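Local coordinates for protein manganese lipoxygenase (Gaeumannomyces graminis, PDB 5FX8) that oxygenates linoleic and alpha-linolenic acids to 11S- and 13R-hydroperoxides at a mononuclear manganese centre and converts the 11S product into the 13R product, at residues I276-N279 with N280-F284; V215-S218 with Y219-K222. One frame throughout, in Å; residues are numbered along the deposited sequence.

Interaction 1 of 2, residues I276-N279 with N280-F284; sequences IMFN and NNDLF
F278 and D282 sit one turn apart on the same side of helix 268-305, and theirs is the side-chain contact of this turn: ring atom CE1 of F278 comes to 4.2 Å from CB of D282. With CG of F278 anti to its backbone N (chi1 178°), the ring leans forward along the helix toward D282. Ring and carboxylate planes are 10° apart, though the two groups do not stack. The tight part is the backbone. Four successive i to i+4 bonds join the two halves, the shortest from D282 N to F278 O at 2.8 Å, with N280 N to I276 O at 3.0 Å and L283 N to N279 O at 2.9 Å beside it. The last is bent most at its acceptor, its donor tilted 34° from the carbonyl plane. The side chains form the looser part: most lead off the helix, but into surrounding protein and not solvent, since every residue in contact here is buried. Their polar ends are therefore met from elsewhere. N279 and N280 give their ND2 groups to the carbonyls of L495 and P497, N281 is gripped by Q220, A232 and C234, and D282 takes a salt bridge from R168 along with a bond from N172. This buried turn, with three asparagines and an aspartate in a row, thus pays for its polarity through neighbouring segments, and R168 probably helps keep D282 ionised.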
# COMPACT_ATOMS: atom_id res chain seq x y z
N ILE A 276 -23.65 -5.06 7.06
CA ILE A 276 -22.90 -3.81 7.10
C ILE A 276 -22.22 -3.63 8.46
O ILE A 276 -21.05 -3.22 8.53
CB ILE A 276 -23.80 -2.61 6.75
CG1 ILE A 276 -24.27 -2.71 5.30
CG2 ILE A 276 -23.02 -1.33 6.87
CD1 ILE A 276 -25.12 -1.57 4.85
N MET A 277 -22.92 -3.93 9.55
CA MET A 277 -22.29 -3.79 10.85
C MET A 277 -21.10 -4.73 11.00
O MET A 277 -20.03 -4.35 11.51
CB MET A 277 -23.31 -4.02 11.96
CG MET A 277 -24.40 -3.01 11.96
SD MET A 277 -25.55 -3.15 13.34
CE MET A 277 -26.56 -4.54 12.89
N PHE A 278 -21.27 -5.98 10.55
CA PHE A 278 -20.15 -6.90 10.57
C PHE A 278 -19.00 -6.39 9.71
O PHE A 278 -17.84 -6.53 10.09
CB PHE A 278 -20.59 -8.28 10.10
CG PHE A 278 -19.48 -9.30 10.05
CD1 PHE A 278 -18.65 -9.40 8.94
CD2 PHE A 278 -19.30 -10.20 11.08
CE1 PHE A 278 -17.67 -10.33 8.89
CE2 PHE A 278 -18.32 -11.14 11.02
CZ PHE A 278 -17.49 -11.20 9.91
N ASN A 279 -19.29 -5.79 8.57
CA ASN A 279 -18.19 -5.33 7.74
C ASN A 279 -17.44 -4.18 8.39
O ASN A 279 -16.23 -4.00 8.16
CB ASN A 279 -18.71 -4.95 6.37
CG ASN A 279 -19.05 -6.16 5.54
OD1 ASN A 279 -18.54 -7.24 5.76
ND2 ASN A 279 -19.93 -5.98 4.58
N ASN A 280 -18.14 -3.38 9.19
CA ASN A 280 -17.53 -2.33 9.97
C ASN A 280 -16.59 -2.90 11.01
O ASN A 280 -15.46 -2.41 11.19
CB ASN A 280 -18.66 -1.54 10.62
CG ASN A 280 -18.18 -0.40 11.44
OD1 ASN A 280 -18.19 -0.45 12.65
ND2 ASN A 280 -17.77 0.64 10.77
N ASN A 281 -17.03 -3.94 11.71
CA ASN A 281 -16.15 -4.56 12.69
C ASN A 281 -14.96 -5.25 12.03
O ASN A 281 -13.84 -5.19 12.55
CB ASN A 281 -16.94 -5.53 13.55
CG ASN A 281 -18.00 -4.85 14.36
OD1 ASN A 281 -19.13 -5.32 14.45
ND2 ASN A 281 -17.64 -3.73 14.96
N ASP A 282 -15.18 -5.88 10.88
CA ASP A 282 -14.11 -6.55 10.16
C ASP A 282 -13.10 -5.56 9.61
O ASP A 282 -11.90 -5.84 9.61
CB ASP A 282 -14.71 -7.41 9.05
CG ASP A 282 -13.76 -8.45 8.55
OD1 ASP A 282 -13.44 -9.37 9.33
OD2 ASP A 282 -13.31 -8.33 7.39
N LEU A 283 -13.55 -4.39 9.16
CA LEU A 283 -12.62 -3.37 8.71
C LEU A 283 -11.75 -2.87 9.86
O LEU A 283 -10.53 -2.73 9.72
CB LEU A 283 -13.38 -2.22 8.05
CG LEU A 283 -12.51 -1.19 7.30
CD1 LEU A 283 -11.48 -1.81 6.32
CD2 LEU A 283 -13.40 -0.22 6.57
N PHE A 284 -12.37 -2.59 11.00
CA PHE A 284 -11.57 -2.22 12.16
C PHE A 284 -10.53 -3.29 12.45
O PHE A 284 -9.36 -2.97 12.71
CB PHE A 284 -12.49 -2.02 13.35
CG PHE A 284 -11.78 -1.79 14.64
CD1 PHE A 284 -11.42 -2.85 15.46
CD2 PHE A 284 -11.51 -0.51 15.05
CE1 PHE A 284 -10.79 -2.62 16.64
CE2 PHE A 284 -10.89 -0.28 16.23
CZ PHE A 284 -10.52 -1.32 17.03

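Interaction 2 of 2, residues V215-S218 with Y219-K222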
# COMPACT_ATOMS: atom_id res chain seq x y z
N VAL A 215 -16.57 -16.00 12.93
CA VAL A 215 -15.79 -14.78 13.03
C VAL A 215 -16.22 -14.06 14.29
O VAL A 215 -17.39 -13.72 14.45
CB VAL A 215 -15.98 -13.88 11.81
CG1 VAL A 215 -15.22 -12.58 12.00
CG2 VAL A 215 -15.53 -14.59 10.59
N ASP A 216 -15.27 -13.80 15.18
CA ASP A 216 -15.58 -13.25 16.50
C ASP A 216 -14.98 -11.85 16.61
O ASP A 216 -13.82 -11.70 16.97
CB ASP A 216 -15.03 -14.16 17.60
CG ASP A 216 -15.65 -13.87 18.96
OD1 ASP A 216 -16.14 -12.77 19.17
OD2 ASP A 216 -15.66 -14.74 19.84
N HIS A 217 -15.77 -10.81 16.34
CA HIS A 217 -15.33 -9.45 16.63
C HIS A 217 -15.91 -8.91 17.93
O HIS A 217 -16.00 -7.70 18.10
CB HIS A 217 -15.70 -8.50 15.50
CG HIS A 217 -14.97 -8.78 14.23
ND1 HIS A 217 -13.66 -9.17 14.22
CD2 HIS A 217 -15.38 -8.79 12.95
CE1 HIS A 217 -13.28 -9.38 12.97
NE2 HIS A 217 -14.31 -9.16 12.18
N SER A 218 -16.29 -9.78 18.86
CA SER A 218 -16.98 -9.33 20.05
C SER A 218 -16.06 -8.58 21.00
O SER A 218 -16.55 -7.85 21.86
CB SER A 218 -17.59 -10.52 20.75
OG SER A 218 -16.56 -11.40 21.14
N TYR A 219 -14.75 -8.75 20.88
CA TYR A 219 -13.81 -7.98 21.70
C TYR A 219 -13.98 -6.48 21.52
O TYR A 219 -13.58 -5.71 22.40
CB TYR A 219 -12.37 -8.41 21.37
CG TYR A 219 -11.33 -7.90 22.33
CD1 TYR A 219 -11.04 -8.60 23.49
CD2 TYR A 219 -10.63 -6.72 22.08
CE1 TYR A 219 -10.10 -8.15 24.39
CE2 TYR A 219 -9.68 -6.24 22.98
CZ TYR A 219 -9.42 -6.96 24.14
OH TYR A 219 -8.47 -6.51 25.05
N GLN A 220 -14.53 -6.02 20.39
CA GLN A 220 -14.72 -4.59 20.20
C GLN A 220 -15.85 -4.03 21.06
O GLN A 220 -16.12 -2.84 21.03
CB GLN A 220 -14.96 -4.28 18.73
CG GLN A 220 -13.83 -4.71 17.83
CD GLN A 220 -14.12 -4.54 16.35
OE1 GLN A 220 -14.84 -3.63 15.93
NE2 GLN A 220 -13.58 -5.44 15.56
N LYS A 221 -16.53 -4.88 21.81
CA LYS A 221 -17.49 -4.43 22.80
C LYS A 221 -16.82 -3.54 23.84
O LYS A 221 -17.45 -2.61 24.37
CB LYS A 221 -18.11 -5.68 23.41
CG LYS A 221 -19.12 -5.51 24.43
CD LYS A 221 -19.48 -6.87 24.97
CE LYS A 221 -18.23 -7.64 25.32
NZ LYS A 221 -18.51 -8.89 26.07
N LYS A 222 -15.52 -3.77 24.10
CA LYS A 222 -14.68 -3.04 25.04
C LYS A 222 -14.45 -1.57 24.68
O LYS A 222 -14.04 -0.79 25.55
CB LYS A 222 -13.34 -3.79 25.13
CG LYS A 222 -12.13 -3.00 25.44
CD LYS A 222 -10.90 -3.86 25.37
CE LYS A 222 -9.68 -3.11 25.88
NZ LYS A 222 -8.50 -4.00 26.01
O HOH W 1 -12.70 -10.56 19.07
O HOH W 2 -11.91 -7.86 16.82
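H217 and Q220 lie side by side and point the same way where the chain changes course: after D216 it leaves strand 212-216, and from S218 it coils into a short 3-10 helix. Y219 comes first in the second half. Its backbone N is joined to D216 O through a water, which donates to that carbonyl and accepts from Y219, while K222 NZ donates to Y219 OH at 2.7 Å. Q220 follows, and its N reaches H217 O at 3.2 Å, the i to i+3 bond of a 3-10 turn, with the donor above the carbonyl plane and off the lone pairs. Its side chain runs back beside H217, the extended chain beyond CG (chi2 174°) placing NE2 3.7 Å from H217 CB; the amide and imidazole planes are 38° apart. A second water accepts from Q220 NE2 at 3.2 Å and is held only weakly at H217 ND1. The polar ends of this pair turn to helix 268-305, H217 to D282 and Q220 to N281. At K221 the backbone N repeats the pattern, bonding to S218 O at 3.0 Å, and its CB packs against the same oxygen. K222 closes the turn from its backbone N to Y219 O, and its amine also forms a salt bridge with D356. The entry to the coil is fixed by D216, whose OD1 accepts from S218 N at 3.0 Å. That bond makes an Asx turn, here leading from the end of strand 212-216 into a 3-10 turn on the way to strand 235-241.

In the fold
Interaction 2 comes first along the chain, at the end of strand 212-216 and in the connection that follows toward strand 235-241 of the same antiparallel sheet; interaction 1 follows within the long helix 268-305. Their centres lie 10 Å apart, on the same side of the chain's centre, and they touch directly. D282 OD1 and H217 NE2 are 3.0 Å apart and N281 ND2 and Q220 OE1 likewise, both probable hydrogen bonds, while F278 packs on V215 and F284 on Q220. Sheet and turn are thus docked on the helix that later supplies the manganese ligands H290 and H294. L283 of interaction 1 is about 12 Å from the manganese, side chain to ion, and none of the residues joining the two interactions is a metal ligand.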